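Local structure of ABC transporter binding protein AcbH (Actinoplanes, 3OO8) at residues A[103-117]-A[122-136]. The protein binds beta-D-galactopyranose, its exclusive substrate, as the extracellular solute receptor of a bacterial ABC transporter. The protein carries 2 engineered substitutions. Residues are numbered along the deposited sequence; the frame is centred on the assembly and turned at random.
Sequences LTPIDDVWDKIGGTF and KSLSKGLDGHYYLVP
W110 and Y132 meet almost flat: the five-membered ring of the indole and the phenol ring form an offset stack, their centroids 3.7 Å apart and their planes only 6° from parallel. CB of W110 also sits over the phenol face, a CH-pi contact. I113 CD1 covers the centre of the opposite indole face, 3.9 Å above the plane, so the indole is held between tyrosine and isoleucine. At the far edge of the six-membered ring P136 CD reaches W110 CZ2 at 3.6 Å, and K122 lays its CG obliquely against CZ3. Next to the indole, I106 and V135 cross at about a right angle, CD1 against CG2, and both also touch L319 of helix 312-322. This is a buried part of the class 2 solute-binding protein fold, where helix 107-113 packs beside the start of strand 134-147; V135, in that strand, pairs through its backbone with F303 of the antiparallel strand 301-304.

W110 NE1 donates to L134 O at 2.9 Å, which helps fix the indole's rotation, with the carbonyl oxygen close to the ring plane. Further out, I106 N donates to Y132 O, and D107 grips H131 and Y132, just after the G127-G130 turn, with both carboxylate oxygens. OD1 takes the backbone N of Y132 nearly head-on, while D107 OD2, on its syn side, receives H131 ND1 at 2.6 Å; chi1 of -65° sets CG of D107 beside its own backbone N, bringing the carboxylate up to the imidazole, with the two planes 30° apart. At the other end, the extended K122 chain carries NZ to a water shared with F117 O.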
loop_
_atom_site.group_PDB
_atom_site.type_symbol
_atom_site.label_atom_id
_atom_site.label_comp_id
_atom_site.label_asym_id
_atom_site.label_seq_id
_atom_site.Cartn_x
_atom_site.Cartn_y
_atom_site.Cartn_z
ATOM N N LEU A 103 19.403 -10.277 -6.086
ATOM C CA LEU A 103 19.533 -9.474 -4.865
ATOM C C LEU A 103 20.389 -10.132 -3.812
ATOM O O LEU A 103 20.307 -11.337 -3.616
ATOM C CB LEU A 103 18.157 -9.178 -4.277
ATOM C CG LEU A 103 17.135 -8.524 -5.210
ATOM C CD1 LEU A 103 15.874 -8.277 -4.412
ATOM C CD2 LEU A 103 17.643 -7.216 -5.812
ATOM N N THR A 104 21.206 -9.338 -3.119
ATOM C CA THR A 104 22.020 -9.857 -2.031
ATOM C C THR A 104 21.170 -9.941 -0.775
ATOM O O THR A 104 20.502 -8.968 -0.422
ATOM C CB THR A 104 23.226 -8.917 -1.806
ATOM O OG1 THR A 104 24.094 -9.037 -2.935
ATOM C CG2 THR A 104 24.010 -9.312 -0.568
ATOM N N PRO A 105 21.130 -11.105 -0.110
ATOM C CA PRO A 105 20.397 -11.171 1.140
ATOM C C PRO A 105 21.077 -10.328 2.232
ATOM O O PRO A 105 22.322 -10.155 2.229
ATOM C CB PRO A 105 20.412 -12.663 1.484
ATOM C CG PRO A 105 21.655 -13.153 0.885
ATOM C CD PRO A 105 21.863 -12.367 -0.383
ATOM N N ILE A 106 20.267 -9.777 3.134
ATOM C CA ILE A 106 20.766 -8.875 4.160
ATOM C C ILE A 106 20.360 -9.298 5.568
ATOM O O ILE A 106 20.006 -8.479 6.430
ATOM C CB ILE A 106 20.365 -7.409 3.851
ATOM C CG1 ILE A 106 18.868 -7.347 3.575
ATOM C CG2 ILE A 106 21.091 -6.916 2.595
ATOM C CD1 ILE A 106 18.345 -5.916 3.601
ATOM N N ASP A 107 20.508 -10.603 5.833
ATOM C CA ASP A 107 20.175 -11.119 7.142
ATOM C C ASP A 107 21.089 -10.454 8.164
ATOM O O ASP A 107 20.693 -10.273 9.307
ATOM C CB ASP A 107 20.348 -12.646 7.207
ATOM C CG ASP A 107 19.394 -13.389 6.294
ATOM O OD1 ASP A 107 18.330 -12.835 5.965
ATOM O OD2 ASP A 107 19.677 -14.548 5.936
ATOM N N ASP A 108 22.331 -10.166 7.763
ATOM C CA ASP A 108 23.277 -9.502 8.642
ATOM C C ASP A 108 22.861 -8.088 9.065
ATOM O O ASP A 108 22.942 -7.730 10.238
ATOM C CB ASP A 108 24.725 -9.573 8.120
ATOM C CG ASP A 108 24.892 -9.071 6.697
ATOM O OD1 ASP A 108 23.921 -8.620 6.020
ATOM O OD2 ASP A 108 26.050 -9.097 6.233
ATOM N N VAL A 109 22.364 -7.303 8.112
ATOM C CA VAL A 109 21.781 -6.002 8.419
ATOM C C VAL A 109 20.646 -6.172 9.417
ATOM O O VAL A 109 20.547 -5.427 10.389
ATOM C CB VAL A 109 21.211 -5.354 7.131
ATOM C CG1 VAL A 109 20.402 -4.079 7.463
ATOM C CG2 VAL A 109 22.366 -5.029 6.158
ATOM N N TRP A 110 19.794 -7.169 9.181
ATOM C CA TRP A 110 18.635 -7.414 10.035
ATOM C C TRP A 110 18.959 -7.909 11.447
ATOM O O TRP A 110 18.215 -7.655 12.378
ATOM C CB TRP A 110 17.580 -8.262 9.289
ATOM C CG TRP A 110 16.678 -7.399 8.394
ATOM C CD1 TRP A 110 16.912 -7.027 7.116
ATOM C CD2 TRP A 110 15.437 -6.824 8.777
ATOM N NE1 TRP A 110 15.851 -6.240 6.649
ATOM C CE2 TRP A 110 14.944 -6.109 7.663
ATOM C CE3 TRP A 110 14.697 -6.840 9.963
ATOM C CZ2 TRP A 110 13.733 -5.419 7.693
ATOM C CZ3 TRP A 110 13.487 -6.156 10.009
ATOM C CH2 TRP A 110 13.013 -5.453 8.866
ATOM N N ASP A 111 20.126 -8.537 11.601
ATOM C CA ASP A 111 20.589 -8.915 12.933
ATOM C C ASP A 111 20.773 -7.638 13.774
ATOM O O ASP A 111 20.592 -7.646 14.995
ATOM C CB ASP A 111 21.938 -9.646 12.827
ATOM C CG ASP A 111 21.828 -11.045 12.253
ATOM O OD1 ASP A 111 20.736 -11.647 12.288
ATOM O OD2 ASP A 111 22.868 -11.551 11.775
ATOM N N LYS A 112 21.123 -6.533 13.124
ATOM C CA LYS A 112 21.335 -5.275 13.841
ATOM C C LYS A 112 20.064 -4.438 13.970
ATOM O O LYS A 112 19.808 -3.817 15.016
ATOM C CB LYS A 112 22.404 -4.479 13.106
ATOM C CG LYS A 112 22.452 -2.998 13.421
ATOM C CD LYS A 112 23.351 -2.678 14.600
ATOM C CE LYS A 112 23.740 -1.201 14.548
ATOM N NZ LYS A 112 24.348 -0.723 15.821
ATOM N N ILE A 113 19.259 -4.409 12.918
ATOM C CA ILE A 113 18.094 -3.538 12.971
ATOM C C ILE A 113 16.768 -4.204 13.336
ATOM O O ILE A 113 15.790 -3.502 13.571
ATOM C CB ILE A 113 17.857 -2.805 11.635
ATOM C CG1 ILE A 113 17.402 -3.791 10.560
ATOM C CG2 ILE A 113 19.135 -2.095 11.161
ATOM C CD1 ILE A 113 16.988 -3.100 9.261
ATOM N N GLY A 114 16.729 -5.535 13.379
ATOM C CA GLY A 114 15.492 -6.269 13.584
ATOM C C GLY A 114 14.678 -5.878 14.809
ATOM O O GLY A 114 13.457 -5.938 14.779
ATOM N N GLY A 115 15.347 -5.470 15.890
ATOM C CA GLY A 115 14.673 -5.111 17.139
ATOM C C GLY A 115 13.758 -3.913 17.009
ATOM O O GLY A 115 12.893 -3.677 17.857
ATOM N N THR A 116 13.942 -3.173 15.918
ATOM C CA THR A 116 13.206 -1.924 15.691
ATOM C C THR A 116 11.885 -2.141 14.967
ATOM O O THR A 116 11.030 -1.218 14.910
ATOM C CB THR A 116 14.117 -0.979 14.900
ATOM O OG1 THR A 116 15.288 -0.741 15.704
ATOM C CG2 THR A 116 13.408 0.352 14.552
ATOM N N PHE A 117 11.708 -3.340 14.418
ATOM C CA PHE A 117 10.566 -3.618 13.557
ATOM C C PHE A 117 9.662 -4.751 14.016
ATOM O O PHE A 117 10.154 -5.745 14.565
ATOM C CB PHE A 117 11.047 -3.889 12.136
ATOM C CG PHE A 117 11.746 -2.724 11.546
ATOM C CD1 PHE A 117 11.000 -1.662 11.055
ATOM C CD2 PHE A 117 13.136 -2.634 11.576
ATOM C CE1 PHE A 117 11.647 -0.548 10.508
ATOM C CE2 PHE A 117 13.788 -1.513 11.067
ATOM C CZ PHE A 117 13.047 -0.474 10.533
ATOM N N LYS A 122 8.909 -7.245 9.211
ATOM C CA LYS A 122 9.844 -8.302 8.878
ATOM C C LYS A 122 9.318 -9.141 7.706
ATOM O O LYS A 122 10.038 -9.336 6.715
ATOM C CB LYS A 122 10.129 -9.168 10.106
ATOM C CG LYS A 122 10.879 -8.386 11.172
ATOM C CD LYS A 122 11.118 -9.203 12.431
ATOM C CE LYS A 122 11.863 -8.332 13.433
ATOM N NZ LYS A 122 12.183 -9.027 14.702
ATOM N N SER A 123 8.044 -9.544 7.770
ATOM C CA SER A 123 7.443 -10.339 6.682
ATOM C C SER A 123 7.562 -9.688 5.311
ATOM O O SER A 123 7.928 -10.357 4.328
ATOM C CB SER A 123 5.956 -10.620 6.947
ATOM O OG SER A 123 5.862 -11.440 8.091
ATOM N N LEU A 124 7.177 -8.417 5.209
ATOM C CA LEU A 124 7.227 -7.750 3.922
ATOM C C LEU A 124 8.620 -7.486 3.373
ATOM O O LEU A 124 8.778 -7.145 2.198
ATOM C CB LEU A 124 6.405 -6.450 3.925
ATOM C CG LEU A 124 6.847 -5.335 4.896
ATOM C CD1 LEU A 124 7.996 -4.506 4.274
ATOM C CD2 LEU A 124 5.664 -4.423 5.310
ATOM N N SER A 125 9.635 -7.742 4.216
ATOM C CA SER A 125 11.016 -7.519 3.836
ATOM C C SER A 125 11.730 -8.789 3.373
ATOM O O SER A 125 12.868 -8.730 2.973
ATOM C CB SER A 125 11.779 -6.862 4.999
ATOM O OG SER A 125 11.208 -5.581 5.298
ATOM N N LYS A 126 11.021 -9.915 3.411
ATOM C CA LYS A 126 11.656 -11.225 3.078
ATOM C C LYS A 126 11.290 -11.774 1.713
ATOM O O LYS A 126 10.259 -11.400 1.112
ATOM C CB LYS A 126 11.228 -12.260 4.108
ATOM C CG LYS A 126 11.788 -12.015 5.495
ATOM C CD LYS A 126 11.240 -13.045 6.464
ATOM C CE LYS A 126 11.793 -12.823 7.836
ATOM N NZ LYS A 126 11.318 -13.873 8.820
ATOM N N GLY A 127 12.171 -12.625 1.194
ATOM C CA GLY A 127 11.921 -13.351 -0.046
ATOM C C GLY A 127 11.269 -14.696 0.278
ATOM O O GLY A 127 11.054 -15.031 1.442
ATOM N N LEU A 128 10.958 -15.445 -0.775
ATOM C CA LEU A 128 10.272 -16.729 -0.643
ATOM C C LEU A 128 11.137 -17.700 0.166
ATOM O O LEU A 128 10.643 -18.615 0.841
ATOM C CB LEU A 128 9.990 -17.297 -2.036
ATOM C CG LEU A 128 9.004 -16.538 -2.932
ATOM C CD1 LEU A 128 8.879 -17.226 -4.277
ATOM C CD2 LEU A 128 7.682 -16.492 -2.179
ATOM N N ASP A 129 12.433 -17.471 0.087
ATOM C CA ASP A 129 13.394 -18.349 0.746
ATOM C C ASP A 129 13.635 -17.977 2.203
ATOM O O ASP A 129 14.509 -18.540 2.846
ATOM C CB ASP A 129 14.699 -18.319 -0.018
ATOM C CG ASP A 129 15.316 -16.941 -0.014
ATOM O OD1 ASP A 129 14.802 -16.083 0.752
ATOM O OD2 ASP A 129 16.257 -16.746 -0.804
ATOM N N GLY A 130 12.896 -16.996 2.714
ATOM C CA GLY A 130 12.975 -16.633 4.114
ATOM C C GLY A 130 14.114 -15.679 4.469
ATOM O O GLY A 130 14.165 -15.225 5.604
ATOM N N HIS A 131 15.006 -15.396 3.527
ATOM C CA HIS A 131 16.066 -14.400 3.776
ATOM C C HIS A 131 15.473 -13.004 3.647
ATOM O O HIS A 131 14.514 -12.800 2.894
ATOM C CB HIS A 131 17.190 -14.478 2.753
ATOM C CG HIS A 131 18.023 -15.715 2.889
ATOM N ND1 HIS A 131 18.782 -15.974 4.009
ATOM C CD2 HIS A 131 18.209 -16.767 2.054
ATOM C CE1 HIS A 131 19.395 -17.136 3.864
ATOM N NE2 HIS A 131 19.065 -17.639 2.687
ATOM N N TYR A 132 16.102 -12.047 4.329
ATOM C CA TYR A 132 15.723 -10.635 4.169
ATOM C C TYR A 132 16.379 -10.044 2.918
ATOM O O TYR A 132 17.528 -10.334 2.626
ATOM C CB TYR A 132 16.243 -9.841 5.364
ATOM C CG TYR A 132 15.471 -10.051 6.644
ATOM C CD1 TYR A 132 14.248 -9.407 6.851
ATOM C CD2 TYR A 132 15.949 -10.877 7.658
ATOM C CE1 TYR A 132 13.523 -9.595 8.009
ATOM C CE2 TYR A 132 15.216 -11.061 8.837
ATOM C CZ TYR A 132 14.004 -10.409 9.008
ATOM O OH TYR A 132 13.277 -10.534 10.168
ATOM N N TYR A 133 15.653 -9.199 2.180
ATOM C CA TYR A 133 16.159 -8.550 0.967
ATOM C C TYR A 133 15.891 -7.042 0.936
ATOM O O TYR A 133 16.493 -6.317 0.147
ATOM C CB TYR A 133 15.605 -9.225 -0.310
ATOM C CG TYR A 133 16.123 -10.637 -0.486
ATOM C CD1 TYR A 133 17.354 -10.847 -1.060
ATOM C CD2 TYR A 133 15.345 -11.733 -0.080
ATOM C CE1 TYR A 133 17.851 -12.146 -1.237
ATOM C CE2 TYR A 133 15.832 -13.025 -0.243
ATOM C CZ TYR A 133 17.074 -13.205 -0.822
ATOM O OH TYR A 133 17.548 -14.493 -1.010
ATOM N N LEU A 134 14.970 -6.597 1.787
ATOM C CA LEU A 134 14.556 -5.197 1.795
ATOM C C LEU A 134 14.780 -4.564 3.164
ATOM O O LEU A 134 14.573 -5.222 4.196
ATOM C CB LEU A 134 13.049 -5.120 1.497
ATOM C CG LEU A 134 12.412 -3.715 1.292
ATOM C CD1 LEU A 134 12.519 -3.288 -0.171
ATOM C CD2 LEU A 134 10.963 -3.649 1.785
ATOM N N VAL A 135 15.120 -3.265 3.172
ATOM C CA VAL A 135 14.972 -2.469 4.404
ATOM C C VAL A 135 13.848 -1.475 4.148
ATOM O O VAL A 135 13.995 -0.649 3.249
ATOM C CB VAL A 135 16.188 -1.639 4.769
ATOM C CG1 VAL A 135 15.832 -0.787 6.006
ATOM C CG2 VAL A 135 17.363 -2.549 5.109
ATOM N N PRO A 136 12.750 -1.580 4.898
ATOM C CA PRO A 136 11.640 -0.653 4.579
ATOM C C PRO A 136 11.838 0.696 5.242
ATOM O O PRO A 136 12.587 0.800 6.226
ATOM C CB PRO A 136 10.435 -1.364 5.213
ATOM C CG PRO A 136 10.967 -2.074 6.373
ATOM C CD PRO A 136 12.370 -2.513 5.982
HETATM O O HOH W 1 18.696 -6.902 -1.409
HETATM O O HOH W 2 9.294 -8.681 15.532
#